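Long-range contact in N-(5'-phosphoribosyl)anthranilate isomerase (Jonesia denitrificans, PDB 4WUI), which probably catalyses the isomerisation of N-(5-phospho-beta-D-ribosyl)anthranilate to 1-(2-carboxyphenylamino)-1-deoxy-D-ribulose 5-phosphate, the third step of tryptophan synthesis from chorismate: residues L115-A129 against L143-G156. Numbering follows the deposited sequence. Where two conformers were deposited one is given.
Sequences LTVGAYGEELLLLDA and LAHRRPTGRWLLAG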
ATOM      1  N   LEU A 115       0.486 -15.124   8.506  1.00 16.71           N
ATOM      2  CA  LEU A 115       0.645 -13.796   9.081  1.00 16.34           C
ATOM      3  C   LEU A 115       2.044 -13.543   9.638  1.00 14.16           C
ATOM      4  O   LEU A 115       2.270 -12.509  10.300  1.00 14.55           O
ATOM      5  CB  LEU A 115      -0.383 -13.609  10.203  1.00 18.87           C
ATOM      6  CG  LEU A 115      -1.852 -13.760   9.804  1.00 21.29           C
ATOM      7  CD1 LEU A 115      -2.799 -13.861  11.018  1.00 22.54           C
ATOM      8  CD2 LEU A 115      -2.203 -12.589   8.948  1.00 22.79           C
ATOM      9  N   THR A 116       2.995 -14.438   9.375  1.00 13.73           N
ATOM     10  CA  THR A 116       4.354 -14.223   9.838  1.00 13.22           C
ATOM     11  C   THR A 116       5.136 -13.457   8.761  1.00 12.31           C
ATOM     12  O   THR A 116       5.346 -13.968   7.643  1.00 12.96           O
ATOM     13  CB  THR A 116       5.034 -15.564  10.108  1.00 15.28           C
ATOM     14  OG1 THR A 116       4.319 -16.232  11.147  1.00 17.26           O
ATOM     15  CG2 THR A 116       6.461 -15.323  10.563  1.00 16.27           C
ATOM     16  N   VAL A 117       5.595 -12.245   9.099  1.00 11.17           N
ATOM     17  CA  VAL A 117       6.306 -11.432   8.124  1.00 10.16           C
ATOM     18  C   VAL A 117       7.666 -12.057   7.825  1.00 10.23           C
ATOM     19  O   VAL A 117       8.441 -12.375   8.723  1.00 11.82           O
ATOM     20  CB  VAL A 117       6.482  -9.966   8.571  1.00  9.99           C
ATOM     21  CG1 VAL A 117       7.111  -9.150   7.472  1.00 10.64           C
ATOM     22  CG2 VAL A 117       5.141  -9.348   8.966  1.00  9.77           C
ATOM     23  N   GLY A 118       7.966 -12.176   6.548  1.00  9.94           N
ATOM     24  CA  GLY A 118       9.218 -12.719   6.072  1.00  9.84           C
ATOM     25  C   GLY A 118       9.185 -14.222   5.847  1.00  9.69           C
ATOM     26  O   GLY A 118      10.211 -14.785   5.461  1.00 10.00           O
ATOM     27  N   ALA A 119       8.045 -14.869   6.018  1.00 10.17           N
ATOM     28  CA  ALA A 119       7.922 -16.298   5.812  1.00 10.79           C
ATOM     29  C   ALA A 119       8.361 -16.754   4.435  1.00  9.92           C
ATOM     30  O   ALA A 119       8.848 -17.864   4.300  1.00 10.12           O
ATOM     31  CB  ALA A 119       6.501 -16.720   6.047  1.00 12.42           C
ATOM     32  N   TYR A 120       8.165 -15.920   3.412  1.00 10.01           N
ATOM     33  CA  TYR A 120       8.522 -16.259   2.037  1.00 10.39           C
ATOM     34  C   TYR A 120       9.513 -15.270   1.441  1.00 10.16           C
ATOM     35  O   TYR A 120       9.602 -15.152   0.222  1.00 11.29           O
ATOM     36  CB  TYR A 120       7.248 -16.406   1.169  1.00 11.15           C
ATOM     37  CG  TYR A 120       6.291 -17.350   1.815  1.00 11.78           C
ATOM     38  CD1 TYR A 120       6.622 -18.690   1.999  1.00 12.34           C
ATOM     39  CD2 TYR A 120       5.080 -16.923   2.322  1.00 14.41           C
ATOM     40  CE1 TYR A 120       5.775 -19.560   2.663  1.00 14.13           C
ATOM     41  CE2 TYR A 120       4.225 -17.799   2.968  1.00 15.83           C
ATOM     42  CZ  TYR A 120       4.589 -19.108   3.148  1.00 15.74           C
ATOM     43  OH  TYR A 120       3.732 -19.968   3.827  1.00 17.52           O
ATOM     44  N   GLY A 121      10.289 -14.600   2.292  1.00  9.59           N
ATOM     45  CA  GLY A 121      11.323 -13.678   1.866  1.00  9.89           C
ATOM     46  C   GLY A 121      10.910 -12.218   1.763  1.00 10.18           C
ATOM     47  O   GLY A 121      11.747 -11.360   1.504  1.00 10.84           O
ATOM     48  N   GLU A 122       9.639 -11.921   1.966  1.00 10.35           N
ATOM     49  CA  GLU A 122       9.183 -10.539   1.857  1.00 10.04           C
ATOM     50  C   GLU A 122       9.730  -9.684   3.001  1.00  9.64           C
ATOM     51  O   GLU A 122       9.958 -10.136   4.120  1.00 10.64           O
ATOM     52  CB  GLU A 122       7.677 -10.486   1.825  1.00 10.83           C
ATOM     53  CG  GLU A 122       6.990 -10.776   3.121  1.00 10.65           C
ATOM     54  CD  GLU A 122       6.801 -12.245   3.468  1.00 10.84           C
ATOM     55  OE1 GLU A 122       7.291 -13.173   2.785  1.00 11.70           O
ATOM     56  OE2 GLU A 122       6.112 -12.483   4.499  1.00 11.65           O
ATOM     57  N   GLU A 123       9.904  -8.407   2.695  1.00  9.43           N
ATOM     58  CA  GLU A 123      10.284  -7.382   3.633  1.00 10.39           C
ATOM     59  C   GLU A 123       9.141  -6.969   4.559  1.00  9.73           C
ATOM     60  O   GLU A 123       9.357  -6.549   5.697  1.00 10.79           O
ATOM     61  CB  GLU A 123      10.674  -6.144   2.769  1.00 12.26           C
ATOM     62  CG  GLU A 123      11.044  -4.914   3.515  1.00 13.24           C
ATOM     63  CD  GLU A 123      11.395  -3.829   2.519  1.00 12.00           C
ATOM     64  OE1 GLU A 123      12.490  -3.895   1.955  1.00 12.71           O
ATOM     65  OE2 GLU A 123      10.609  -2.889   2.318  1.00 12.64           O
ATOM     66  N   LEU A 124       7.928  -7.019   4.025  1.00  9.19           N
ATOM     67  CA  LEU A 124       6.757  -6.446   4.660  1.00  9.49           C
ATOM     68  C   LEU A 124       5.538  -7.185   4.140  1.00  8.78           C
ATOM     69  O   LEU A 124       5.514  -7.625   2.982  1.00  9.09           O
ATOM     70  CB  LEU A 124       6.721  -4.958   4.321  1.00 10.08           C
ATOM     71  CG  LEU A 124       5.490  -4.166   4.764  1.00 10.02           C
ATOM     72  CD1 LEU A 124       5.876  -2.736   5.061  1.00 10.33           C
ATOM     73  CD2 LEU A 124       4.360  -4.215   3.728  1.00  9.43           C
ATOM     74  N   LEU A 125       4.533  -7.304   4.996  1.00  9.05           N
ATOM     75  CA  LEU A 125       3.247  -7.884   4.675  1.00  9.44           C
ATOM     76  C   LEU A 125       2.153  -6.803   4.713  1.00  8.77           C
ATOM     77  O   LEU A 125       2.067  -6.057   5.690  1.00  9.43           O
ATOM     78  CB  LEU A 125       2.936  -8.942   5.729  1.00 11.82           C
ATOM     79  CG  LEU A 125       1.695  -9.772   5.611  1.00 13.90           C
ATOM     80  CD1 LEU A 125       1.682 -10.564   4.348  1.00 15.19           C
ATOM     81  CD2 LEU A 125       1.633 -10.720   6.804  1.00 16.24           C
ATOM     82  N   LEU A 126       1.346  -6.723   3.663  0.66  9.28           N
ATOM     83  CA  LEU A 126       0.215  -5.819   3.633  0.66 10.39           C
ATOM     84  C   LEU A 126      -1.013  -6.700   3.879  0.66 10.25           C
ATOM     85  O   LEU A 126      -1.250  -7.665   3.132  0.66 11.51           O
ATOM     86  CB  LEU A 126       0.197  -5.064   2.315  0.66 12.71           C
ATOM     87  CG  LEU A 126      -0.926  -4.052   2.186  0.66 14.77           C
ATOM     88  CD1 LEU A 126      -0.510  -3.000   1.190  0.66 15.26           C
ATOM     89  CD2 LEU A 126      -2.176  -4.728   1.704  0.66 15.80           C
ATOM     90  N   LEU A 127      -1.755  -6.393   4.945  0.66  9.66           N
ATOM     91  CA  LEU A 127      -2.916  -7.167   5.353  0.66  9.79           C
ATOM     92  C   LEU A 127      -4.169  -6.343   5.132  0.66 10.38           C
ATOM     93  O   LEU A 127      -4.344  -5.295   5.767  0.66 10.44           O
ATOM     94  CB  LEU A 127      -2.796  -7.542   6.817  0.66 10.85           C
ATOM     95  CG  LEU A 127      -3.901  -8.394   7.401  0.66 12.77           C
ATOM     96  CD1 LEU A 127      -4.023  -9.687   6.625  0.66 13.95           C
ATOM     97  CD2 LEU A 127      -3.593  -8.642   8.899  0.66 13.53           C
ATOM     98  N   ASP A 128      -5.045  -6.827   4.258  0.66 12.06           N
ATOM     99  CA  ASP A 128      -6.272  -6.096   3.920  0.66 14.28           C
ATOM    100  C   ASP A 128      -7.447  -6.719   4.638  0.66 14.13           C
ATOM    101  O   ASP A 128      -7.736  -7.934   4.504  0.66 15.31           O
ATOM    102  CB  ASP A 128      -6.503  -6.109   2.410  0.66 16.76           C
ATOM    103  CG  ASP A 128      -7.608  -5.159   1.945  0.66 19.07           C
ATOM    104  OD1 ASP A 128      -7.704  -4.042   2.474  0.66 19.07           O
ATOM    105  OD2 ASP A 128      -8.354  -5.518   1.013  0.66 21.43           O
ATOM    106  N   ALA A 129      -8.140  -5.867   5.381  1.00 13.96           N
ATOM    107  CA  ALA A 129      -9.269  -6.233   6.226  1.00 14.91           C
ATOM    108  C   ALA A 129     -10.446  -5.353   5.806  1.00 15.78           C
ATOM    109  O   ALA A 129     -10.870  -4.465   6.540  1.00 16.57           O
ATOM    110  CB  ALA A 129      -8.933  -5.987   7.674  1.00 17.02           C
ATOM    111  N   LEU A 143      -8.766  -7.707  13.728  1.00 12.17           N
ATOM    112  CA  LEU A 143      -7.303  -7.765  13.615  1.00 11.96           C
ATOM    113  C   LEU A 143      -6.844  -8.452  14.920  1.00 10.94           C
ATOM    114  O   LEU A 143      -6.866  -9.679  14.989  1.00 11.15           O
ATOM    115  CB  LEU A 143      -6.698  -6.375  13.373  1.00 13.13           C
ATOM    116  CG  LEU A 143      -6.685  -5.806  11.933  1.00 15.46           C
ATOM    117  CD1 LEU A 143      -5.877  -6.643  10.985  1.00 16.07           C
ATOM    118  CD2 LEU A 143      -8.075  -5.598  11.417  1.00 17.06           C
ATOM    119  N   ALA A 144      -6.503  -7.671  15.945  1.00 10.29           N
ATOM    120  CA  ALA A 144      -6.344  -8.176  17.313  1.00  9.33           C
ATOM    121  C   ALA A 144      -5.251  -9.250  17.347  1.00  8.97           C
ATOM    122  O   ALA A 144      -4.115  -8.941  16.989  1.00  9.45           O
ATOM    123  CB  ALA A 144      -7.714  -8.599  17.873  1.00  9.91           C
ATOM    124  N   HIS A 145      -5.570 -10.479  17.760  1.00  9.14           N
ATOM    125  CA  HIS A 145      -4.547 -11.516  17.843  1.00  9.91           C
ATOM    126  C   HIS A 145      -3.895 -11.848  16.506  1.00 10.69           C
ATOM    127  O   HIS A 145      -2.845 -12.482  16.487  1.00 11.63           O
ATOM    128  CB  HIS A 145      -5.077 -12.793  18.501  1.00 10.65           C
ATOM    129  CG  HIS A 145      -6.070 -13.556  17.690  1.00 11.33           C
ATOM    130  ND1 HIS A 145      -7.432 -13.337  17.765  1.00 11.70           N
ATOM    131  CD2 HIS A 145      -5.898 -14.531  16.767  1.00 13.12           C
ATOM    132  CE1 HIS A 145      -8.053 -14.138  16.913  1.00 12.88           C
ATOM    133  NE2 HIS A 145      -7.144 -14.878  16.311  1.00 13.64           N
ATOM    134  N   ARG A 146      -4.510 -11.438  15.401  1.00 11.08           N
ATOM    135  CA  ARG A 146      -3.980 -11.714  14.068  1.00 12.50           C
ATOM    136  C   ARG A 146      -2.929 -10.700  13.629  1.00 12.97           C
ATOM    137  O   ARG A 146      -2.293 -10.886  12.582  1.00 15.39           O
ATOM    138  CB  ARG A 146      -5.099 -11.692  13.048  1.00 13.45           C
ATOM    139  CG  ARG A 146      -6.213 -12.646  13.339  1.00 14.68           C
ATOM    140  CD  ARG A 146      -7.397 -12.359  12.439  1.00 16.33           C
ATOM    141  NE  ARG A 146      -8.595 -13.070  12.859  1.00 17.06           N
ATOM    142  CZ  ARG A 146      -9.406 -12.684  13.849  1.00 18.02           C
ATOM    143  NH1 ARG A 146      -9.164 -11.582  14.557  1.00 17.67           N
ATOM    144  NH2 ARG A 146     -10.491 -13.408  14.126  1.00 19.36           N
ATOM    145  N   ARG A 147      -2.727  -9.631  14.370  1.00 11.86           N
ATOM    146  CA  ARG A 147      -1.756  -8.602  13.982  1.00 11.75           C
ATOM    147  C   ARG A 147      -0.349  -9.204  13.920  1.00 13.09           C
ATOM    148  O   ARG A 147       0.106  -9.869  14.868  1.00 14.07           O
ATOM    149  CB  ARG A 147      -1.743  -7.463  14.972  1.00 11.52           C
ATOM    150  CG  ARG A 147      -2.968  -6.614  14.870  1.00 10.86           C
ATOM    151  CD  ARG A 147      -3.034  -5.553  15.942  1.00 10.71           C
ATOM    152  NE  ARG A 147      -3.310  -6.119  17.264  1.00  9.97           N
ATOM    153  CZ  ARG A 147      -3.415  -5.358  18.347  1.00 10.31           C
ATOM    154  NH1 ARG A 147      -3.187  -4.046  18.265  1.00 11.30           N
ATOM    155  NH2 ARG A 147      -3.728  -5.899  19.504  1.00 10.38           N
ATOM    156  N   PRO A 148       0.367  -9.007  12.806  1.00 14.16           N
ATOM    157  CA  PRO A 148       1.760  -9.490  12.726  1.00 14.47           C
ATOM    158  C   PRO A 148       2.673  -8.833  13.758  1.00 14.94           C
ATOM    159  O   PRO A 148       2.498  -7.673  14.099  1.00 15.62           O
ATOM    160  CB  PRO A 148       2.181  -9.070  11.317  1.00 15.73           C
ATOM    161  CG  PRO A 148       0.928  -9.079  10.535  1.00 15.48           C
ATOM    162  CD  PRO A 148      -0.090  -8.477  11.507  1.00 14.81           C
ATOM    163  N   THR A 149       3.722  -9.556  14.160  1.00 15.47           N
ATOM    164  CA  THR A 149       4.747  -8.974  15.009  1.00 16.03           C
ATOM    165  C   THR A 149       5.823  -8.207  14.232  1.00 14.98           C
ATOM    166  O   THR A 149       6.562  -7.415  14.847  1.00 16.89           O
ATOM    167  CB  THR A 149       5.433 -10.043  15.882  1.00 18.21           C
ATOM    168  OG1 THR A 149       6.068 -11.004  15.031  1.00 18.92           O
ATOM    169  CG2 THR A 149       4.405 -10.754  16.785  1.00 19.71           C
ATOM    170  N   GLY A 150       5.919  -8.445  12.922  1.00 12.04           N
ATOM    171  CA  GLY A 150       6.932  -7.807  12.089  1.00 10.39           C
ATOM    172  C   GLY A 150       6.427  -6.545  11.383  1.00 10.02           C
ATOM    173  O   GLY A 150       5.481  -5.878  11.817  1.00 11.19           O
ATOM    174  N   ARG A 151       7.058  -6.219  10.267  1.00  8.90           N
ATOM    175  CA  ARG A 151       6.745  -5.012   9.501  1.00  8.70           C
ATOM    176  C   ARG A 151       5.526  -5.278   8.621  1.00  8.49           C
ATOM    177  O   ARG A 151       5.544  -6.173   7.785  1.00  9.61           O
ATOM    178  CB  ARG A 151       7.959  -4.629   8.644  1.00  9.14           C
ATOM    179  CG  ARG A 151       9.226  -4.387   9.484  1.00 10.21           C
ATOM    180  CD  ARG A 151      10.461  -3.961   8.688  1.00 10.95           C
ATOM    181  NE  ARG A 151      10.932  -5.029   7.825  1.00 11.34           N
ATOM    182  CZ  ARG A 151      12.187  -5.189   7.443  1.00 11.17           C
ATOM    183  NH1 ARG A 151      13.130  -4.336   7.792  1.00 11.91           N
ATOM    184  NH2 ARG A 151      12.477  -6.244   6.713  1.00 12.68           N
ATOM    185  N   TRP A 152       4.466  -4.506   8.830  1.00  7.97           N
ATOM    186  CA  TRP A 152       3.225  -4.728   8.100  1.00  8.08           C
ATOM    187  C   TRP A 152       2.476  -3.439   7.888  1.00  8.25           C
ATOM    188  O   TRP A 152       2.625  -2.481   8.642  1.00  9.52           O
ATOM    189  CB  TRP A 152       2.322  -5.759   8.815  1.00  8.46           C
ATOM    190  CG  TRP A 152       1.695  -5.326  10.101  1.00  8.48           C
ATOM    191  CD1 TRP A 152       2.290  -5.130  11.303  1.00  9.24           C
ATOM    192  CD2 TRP A 152       0.294  -5.080  10.307  1.00  8.50           C
ATOM    193  NE1 TRP A 152       1.375  -4.753  12.240  1.00  9.45           N
ATOM    194  CE2 TRP A 152       0.132  -4.742  11.659  1.00  8.85           C
ATOM    195  CE3 TRP A 152      -0.846  -5.137   9.478  1.00  9.04           C
ATOM    196  CZ2 TRP A 152      -1.118  -4.533  12.229  1.00  9.85           C
ATOM    197  CZ3 TRP A 152      -2.068  -4.909  10.035  1.00  9.71           C
ATOM    198  CH2 TRP A 152      -2.206  -4.596  11.389  1.00 10.27           C
ATOM    199  N   LEU A 153       1.645  -3.430   6.849  1.00  7.97           N
ATOM    200  CA  LEU A 153       0.698  -2.332   6.610  1.00  7.65           C
ATOM    201  C   LEU A 153      -0.708  -2.845   6.721  1.00  7.46           C
ATOM    202  O   LEU A 153      -1.049  -3.888   6.159  1.00  8.67           O
ATOM    203  CB  LEU A 153       0.875  -1.690   5.226  1.00  8.43           C
ATOM    204  CG  LEU A 153       2.265  -1.154   4.890  1.00  9.17           C
ATOM    205  CD1 LEU A 153       2.281  -0.579   3.472  1.00 10.78           C
ATOM    206  CD2 LEU A 153       2.772  -0.140   5.895  1.00  9.18           C
ATOM    207  N   LEU A 154      -1.541  -2.081   7.418  1.00  7.41           N
ATOM    208  CA  LEU A 154      -2.968  -2.311   7.471  1.00  7.88           C
ATOM    209  C   LEU A 154      -3.633  -1.614   6.291  1.00  8.16           C
ATOM    210  O   LEU A 154      -3.412  -0.437   6.051  1.00  8.45           O
ATOM    211  CB  LEU A 154      -3.519  -1.707   8.771  1.00  8.81           C
ATOM    212  CG  LEU A 154      -5.024  -1.731   8.963  1.00  9.98           C
ATOM    213  CD1 LEU A 154      -5.554  -3.143   9.099  1.00 10.69           C
ATOM    214  CD2 LEU A 154      -5.438  -0.857  10.162  1.00 11.52           C
ATOM    215  N   ALA A 155      -4.506  -2.340   5.616  1.00  8.95           N
ATOM    216  CA  ALA A 155      -5.411  -1.789   4.628  1.00  9.97           C
ATOM    217  C   ALA A 155      -6.807  -2.284   4.928  1.00 10.76           C
ATOM    218  O   ALA A 155      -6.995  -3.295   5.622  1.00 11.94           O
ATOM    219  CB  ALA A 155      -5.000  -2.191   3.234  1.00 10.89           C
ATOM    220  N   GLY A 156      -7.814  -1.604   4.412  1.00 11.68           N
ATOM    221  CA  GLY A 156      -9.171  -2.119   4.452  1.00 13.16           C
ATOM    222  C   GLY A 156     -10.168  -0.996   4.387  1.00 12.69           C
ATOM    223  O   GLY A 156     -10.877  -0.713   5.364  1.00 14.11           O
TER
HETATM  224  O   HOH W   1       3.473 -12.406  13.131  1.00 22.54           O
HETATM  225  O   HOH W   2       5.606 -11.221  11.810  1.00 14.18           O
HETATM  226  O   HOH W   3      10.729  -8.590   7.083  1.00 26.88           O
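R151 opens the pairing of two neighbouring strands by closing its guanidinium on the carbonyl of E123. NE gives the firmer bond to E123 O (3.1 Å), NH2 adds a weak one, and a water linking NH2 to the same oxygen completes the grip. The bend at chi3 (-67°) turns the guanidinium back to that carbonyl, and E123 CG lies over one of its faces, while the E123 carboxylate is engaged by W104 and R102. From here strands 124-128 and 152-155 run parallel, their axes 16° apart, in a ladder from L125 N–R151 O to A129 N–A155 O; its straightest rung is L127 N to L153 O (168°).

Side chains alternate across this sheet. L127 goes to the outer layer, where its side chain crosses that of W152 obliquely, CB against CE3, and CD2 meets L143 CD1 tip to tip at 3.7 Å; P148 CD sits over the centre of the indole. On the other face L153 CG fits against both methyls of L124, 3.9 Å from CD1 and from CD2, the two side chains crossing at about a right angle. With only an alanine in place of L124, L153 would probably lose both methyl contacts and face a gap where the isobutyl group had been. Further along, D128 OD1 hydrogen-bonds a citrate, probably from the crystallisation liquor. This in-register parallel pairing of neighbouring strands, sixth and seventh of eight, is how the closed sheet of the TIM barrel is built.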